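Long-range contacts in serine repeat antigen 5 (PDB 6X42), which is of uncertain catalytic activity but carries a papain-family cysteine protease domain, here in a pseudo-zymogen of the malaria parasite Plasmodium falciparum: residues T64-K69 against V279-N284; S204-Q209 against W250-Y255. One frame throughout, in Å; residues are numbered along the deposited sequence.

Interaction 1 of 2, residues T64-K69 against V279-N284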
loop_
_atom_site.group_PDB
_atom_site.type_symbol
_atom_site.label_atom_id
_atom_site.label_comp_id
_atom_site.label_asym_id
_atom_site.label_seq_id
_atom_site.Cartn_x
_atom_site.Cartn_y
_atom_site.Cartn_z
ATOM N N THR A 64 2.063 -6.457 -5.746
ATOM C CA THR A 64 1.516 -7.686 -5.159
ATOM C C THR A 64 0.443 -8.283 -6.056
ATOM O O THR A 64 0.336 -9.506 -6.153
ATOM C CB THR A 64 1.026 -7.517 -3.708
ATOM O OG1 THR A 64 -0.151 -6.696 -3.624
ATOM C CG2 THR A 64 2.107 -6.918 -2.809
ATOM N N ILE A 65 -0.366 -7.436 -6.707
ATOM C CA ILE A 65 -1.340 -7.951 -7.658
ATOM C C ILE A 65 -0.627 -8.724 -8.759
ATOM O O ILE A 65 -1.062 -9.816 -9.148
ATOM C CB ILE A 65 -2.213 -6.812 -8.220
ATOM C CG1 ILE A 65 -3.185 -6.296 -7.153
ATOM C CG2 ILE A 65 -2.935 -7.276 -9.473
ATOM C CD1 ILE A 65 -3.847 -4.968 -7.470
ATOM N N ARG A 66 0.483 -8.176 -9.276
ATOM C CA ARG A 66 1.271 -8.879 -10.291
ATOM C C ARG A 66 1.805 -10.205 -9.761
ATOM O O ARG A 66 1.747 -11.225 -10.457
ATOM C CB ARG A 66 2.386 -7.967 -10.796
ATOM C CG ARG A 66 1.879 -6.882 -11.763
ATOM C CD ARG A 66 2.976 -5.922 -12.218
ATOM N NE ARG A 66 4.086 -6.654 -12.818
ATOM C CZ ARG A 66 4.101 -7.109 -14.069
ATOM N NH1 ARG A 66 3.077 -6.874 -14.879
ATOM N NH2 ARG A 66 5.135 -7.809 -14.508
ATOM N N CYS A 67 2.273 -10.232 -8.511
ATOM C CA CYS A 67 2.701 -11.491 -7.907
ATOM C C CYS A 67 1.554 -12.496 -7.852
ATOM O O CYS A 67 1.731 -13.676 -8.180
ATOM C CB CYS A 67 3.225 -11.252 -6.490
ATOM S SG CYS A 67 4.930 -10.691 -6.333
ATOM N N MET A 68 0.369 -12.050 -7.439
ATOM C CA MET A 68 -0.770 -12.954 -7.340
ATOM C C MET A 68 -1.158 -13.522 -8.702
ATOM O O MET A 68 -1.728 -14.615 -8.765
ATOM C CB MET A 68 -1.975 -12.219 -6.736
ATOM C CG MET A 68 -1.904 -11.825 -5.245
ATOM S SD MET A 68 -1.226 -13.031 -4.091
ATOM C CE MET A 68 -2.568 -14.198 -3.979
ATOM N N LYS A 69 -0.869 -12.803 -9.792
ATOM C CA LYS A 69 -1.184 -13.251 -11.147
ATOM C C LYS A 69 -0.031 -14.013 -11.801
ATOM O O LYS A 69 -0.121 -14.362 -12.984
ATOM C CB LYS A 69 -1.618 -12.056 -12.015
ATOM C CG LYS A 69 -2.971 -11.395 -11.617
ATOM C CD LYS A 69 -4.057 -12.425 -11.271
ATOM C CE LYS A 69 -5.435 -11.823 -10.961
ATOM N NZ LYS A 69 -5.776 -11.979 -9.516
ATOM N N VAL A 279 -8.270 -3.749 -11.295
ATOM C CA VAL A 279 -7.546 -3.891 -12.552
ATOM C C VAL A 279 -7.792 -5.258 -13.174
ATOM O O VAL A 279 -8.076 -6.242 -12.487
ATOM C CB VAL A 279 -6.036 -3.657 -12.363
ATOM C CG1 VAL A 279 -5.784 -2.285 -11.741
ATOM C CG2 VAL A 279 -5.453 -4.760 -11.508
ATOM N N ASP A 280 -7.702 -5.304 -14.497
ATOM C CA ASP A 280 -7.684 -6.556 -15.242
ATOM C C ASP A 280 -6.247 -6.802 -15.667
ATOM O O ASP A 280 -5.597 -5.913 -16.231
ATOM C CB ASP A 280 -8.596 -6.500 -16.472
ATOM C CG ASP A 280 -8.497 -7.759 -17.344
ATOM N N LEU A 281 -5.743 -7.971 -15.348
ATOM C CA LEU A 281 -4.386 -8.336 -15.703
ATOM C C LEU A 281 -4.390 -9.834 -15.963
ATOM O O LEU A 281 -4.718 -10.609 -15.057
ATOM C CB LEU A 281 -3.437 -7.988 -14.557
ATOM C CG LEU A 281 -1.969 -8.344 -14.804
ATOM C CD1 LEU A 281 -1.383 -7.496 -15.931
ATOM C CD2 LEU A 281 -1.153 -8.182 -13.523
ATOM N N PRO A 282 -4.056 -10.286 -17.173
ATOM C CA PRO A 282 -4.055 -11.732 -17.431
ATOM C C PRO A 282 -3.048 -12.456 -16.550
ATOM O O PRO A 282 -2.008 -11.906 -16.175
ATOM C CB PRO A 282 -3.683 -11.846 -18.918
ATOM C CG PRO A 282 -3.189 -10.500 -19.342
ATOM C CD PRO A 282 -3.647 -9.489 -18.346
ATOM N N MET A 283 -3.386 -13.696 -16.192
ATOM C CA MET A 283 -2.422 -14.564 -15.533
ATOM C C MET A 283 -1.208 -14.735 -16.432
ATOM O O MET A 283 -1.334 -14.862 -17.654
ATOM C CB MET A 283 -3.035 -15.939 -15.243
ATOM C CG MET A 283 -4.279 -15.892 -14.382
ATOM S SD MET A 283 -3.938 -15.393 -12.673
ATOM C CE MET A 283 -2.751 -16.617 -12.124
ATOM N N ASN A 284 -0.030 -14.730 -15.824
ATOM C CA ASN A 284 1.212 -14.862 -16.573
ATOM C C ASN A 284 1.313 -16.226 -17.241
ATOM O O ASN A 284 1.189 -17.254 -16.580
ATOM C CB ASN A 284 2.398 -14.653 -15.636
ATOM C CG ASN A 284 3.706 -14.568 -16.374
ATOM O OD1 ASN A 284 3.735 -14.338 -17.583
ATOM N ND2 ASN A 284 4.802 -14.749 -15.651
#
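Ile-65, Arg-66 and Lys-69 at the C-terminal end of helix 53-68 pack, largely through apolar atoms, on Val-279, Leu-281 and Met-283, where strand 273-280 of the papain-like fold runs out into the C-terminal tail. In papain-family enzymes the corresponding long helix is the central one of the helical domain; here the tail leaves the sheet and passes over its last turn. Leu-281 fits against the helix: its CG lies anti to the backbone N (chi1 179°), and methyl CD2 sits 3.7 Å from Arg-66 CG, the two side chains crossing at about a right angle. Nearer the strand, the CG2 methyls of Ile-65 and Val-279 touch at 4.1 Å. Arg-66 and Leu-281 both also meet Tyr-71, the former through a cation-pi contact. Lys-69, the first residue past the helix, brings its aliphatic chain against Leu-281 and Met-283, with its CD 3.3 Å from Met-283 SD. The Met-283 chain is bent at chi2 and chi3, and its CE lies 3.6 Å from Lys-69 O. That carbonyl is the polar link of the contact: Asn-284 N donates to Lys-69 O over 2.9 Å, nearly straight at 173°, while Asn-284 ND2 bonds to Gly-70 O.

Interaction 2 of 2, residues S204-Q209 against W250-Y255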
loop_
_atom_site.group_PDB
_atom_site.type_symbol
_atom_site.label_atom_id
_atom_site.label_comp_id
_atom_site.label_asym_id
_atom_site.label_seq_id
_atom_site.Cartn_x
_atom_site.Cartn_y
_atom_site.Cartn_z
ATOM N N SER A 204 10.359 1.258 17.046
ATOM C CA SER A 204 11.466 0.358 16.744
ATOM C C SER A 204 11.262 -0.892 17.585
ATOM O O SER A 204 11.003 -0.799 18.784
ATOM C CB SER A 204 12.812 1.004 17.083
ATOM O OG SER A 204 12.981 2.252 16.435
ATOM N N GLY A 205 11.385 -2.056 16.982
ATOM C CA GLY A 205 11.206 -3.289 17.720
ATOM C C GLY A 205 10.010 -4.075 17.227
ATOM O O GLY A 205 9.357 -3.720 16.251
ATOM N N LYS A 206 9.731 -5.170 17.937
ATOM C CA LYS A 206 8.871 -6.230 17.417
ATOM C C LYS A 206 7.523 -6.344 18.108
ATOM O O LYS A 206 6.733 -7.228 17.761
ATOM C CB LYS A 206 9.598 -7.579 17.485
ATOM C CG LYS A 206 10.714 -7.715 16.449
ATOM C CD LYS A 206 11.776 -8.717 16.866
ATOM C CE LYS A 206 12.871 -8.830 15.800
ATOM N NZ LYS A 206 12.328 -9.029 14.414
ATOM N N LYS A 207 7.237 -5.486 19.066
ATOM C CA LYS A 207 5.976 -5.513 19.781
ATOM C C LYS A 207 4.816 -5.135 18.849
ATOM O O LYS A 207 4.986 -4.413 17.865
ATOM C CB LYS A 207 6.096 -4.494 20.911
ATOM C CG LYS A 207 4.856 -4.112 21.655
ATOM C CD LYS A 207 5.158 -2.913 22.579
ATOM C CE LYS A 207 4.130 -1.785 22.407
ATOM N NZ LYS A 207 2.702 -2.215 22.570
ATOM N N VAL A 208 3.610 -5.590 19.183
ATOM C CA VAL A 208 2.405 -5.086 18.519
ATOM C C VAL A 208 2.064 -3.725 19.111
ATOM O O VAL A 208 1.818 -3.601 20.316
ATOM C CB VAL A 208 1.229 -6.065 18.668
ATOM C CG1 VAL A 208 -0.008 -5.473 17.997
ATOM C CG2 VAL A 208 1.550 -7.439 18.088
ATOM N N GLN A 209 2.081 -2.700 18.271
ATOM C CA GLN A 209 1.735 -1.363 18.715
ATOM C C GLN A 209 0.234 -1.273 18.966
ATOM O O GLN A 209 -0.549 -2.038 18.409
ATOM C CB GLN A 209 2.170 -0.339 17.651
ATOM C CG GLN A 209 3.648 -0.436 17.271
ATOM C CD GLN A 209 4.578 -0.188 18.399
ATOM O OE1 GLN A 209 4.276 0.524 19.355
ATOM N NE2 GLN A 209 5.773 -0.756 18.280
ATOM N N TRP A 250 13.962 0.841 9.581
ATOM C CA TRP A 250 12.889 1.471 10.323
ATOM C C TRP A 250 11.956 0.389 10.861
ATOM O O TRP A 250 11.625 -0.572 10.158
ATOM C CB TRP A 250 12.116 2.453 9.408
ATOM C CG TRP A 250 11.063 3.098 10.217
ATOM C CD1 TRP A 250 11.204 4.177 11.035
ATOM C CD2 TRP A 250 9.728 2.636 10.399
ATOM N NE1 TRP A 250 10.053 4.418 11.710
ATOM C CE2 TRP A 250 9.123 3.480 11.352
ATOM C CE3 TRP A 250 8.973 1.599 9.837
ATOM C CZ2 TRP A 250 7.810 3.316 11.769
ATOM C CZ3 TRP A 250 7.677 1.433 10.264
ATOM C CH2 TRP A 250 7.099 2.286 11.223
ATOM N N GLY A 251 11.497 0.561 12.095
ATOM C CA GLY A 251 10.465 -0.337 12.626
ATOM C C GLY A 251 11.033 -1.713 12.877
ATOM O O GLY A 251 12.055 -1.859 13.551
ATOM N N ASP A 252 10.361 -2.738 12.366
ATOM C CA ASP A 252 10.810 -4.132 12.428
ATOM C C ASP A 252 11.155 -4.569 11.000
ATOM O O ASP A 252 10.302 -5.042 10.241
ATOM C CB ASP A 252 9.719 -4.988 13.042
ATOM C CG ASP A 252 10.135 -6.426 13.242
ATOM O OD1 ASP A 252 11.322 -6.777 13.066
ATOM O OD2 ASP A 252 9.248 -7.218 13.611
ATOM N N GLU A 253 12.397 -4.307 10.595
ATOM C CA GLU A 253 12.862 -4.598 9.235
ATOM C C GLU A 253 12.020 -3.909 8.157
ATOM O O GLU A 253 11.863 -4.419 7.040
ATOM C CB GLU A 253 12.972 -6.098 8.979
ATOM C CG GLU A 253 13.976 -6.780 9.917
ATOM C CD GLU A 253 14.041 -8.294 9.763
ATOM O OE1 GLU A 253 13.777 -8.790 8.652
ATOM O OE2 GLU A 253 14.412 -8.977 10.743
ATOM N N GLY A 254 11.507 -2.730 8.465
ATOM C CA GLY A 254 10.739 -1.934 7.534
ATOM C C GLY A 254 9.246 -2.075 7.668
ATOM O O GLY A 254 8.511 -1.322 6.997
ATOM N N TYR A 255 8.781 -3.005 8.508
ATOM C CA TYR A 255 7.378 -3.308 8.768
ATOM C C TYR A 255 7.053 -3.010 10.235
ATOM O O TYR A 255 7.945 -2.770 11.058
ATOM C CB TYR A 255 7.102 -4.795 8.493
ATOM C CG TYR A 255 7.312 -5.237 7.068
ATOM C CD1 TYR A 255 8.573 -5.574 6.603
ATOM C CD2 TYR A 255 6.244 -5.335 6.191
ATOM C CE1 TYR A 255 8.776 -5.982 5.294
ATOM C CE2 TYR A 255 6.417 -5.752 4.881
ATOM C CZ TYR A 255 7.685 -6.057 4.424
ATOM O OH TYR A 255 7.847 -6.447 3.111
HETATM O O HOH W 1 9.390 -9.994 14.121
#
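Lys-206 and Asp-252 form a surface salt bridge between two loops at the edge of the sheet in the papain-like fold, one leading into the short, weakly bonded strand 208-209 and the other into strand 255-259, its parallel partner. Lys-206 NZ donates to Asp-252 OD1 over 2.8 Å, meeting that oxygen on its syn side but 21° out of the carboxylate plane. A water joins the same two groups, accepting from Lys-206 NZ at 3.1 Å and donating to Asp-252 OD2. Both carboxylate oxygens are thus tied to the one ammonium group, directly and through the water. Glu-253 OE2 lies 4.2 Å from Lys-206 NZ, too far for a salt bridge but probably adding to the negative field around the lysine. The carboxylate reaches the lysine from a type I' turn, Asp-252 to Tyr-255, with its CG anti to the backbone N (chi1 -176°). The lysine chain crosses the aspartate at about a right angle, and its CG lies 3.2 Å from Asp-252 OD2. Beyond the charges, packing is mostly against backbone: Gly-251 O lies near Ser-204 CA and Gly-205 N, and Asp-252 CB rests 3.5 Å from Gly-205 O.

Both interactions reach the same mixed sheet, but on opposite sides of the chain's centre, their own centres about 29 Å apart. Interaction 1 is partly buried: it joins a helix end to the tail following strand 273-280, and methyl and methylene groups do most of the work, supplemented by one backbone bond near the exposed end. Interaction 2 lies at the surface, with no buried residue among those that touch; it joins two loops that enter the paired strands 208-209 and 255-259, and it depends on charge and water. A lysine serves in each, through its aliphatic chain and its backbone carbonyl in 64-69/279-284, and chiefly through its ammonium group in 204-209/250-255.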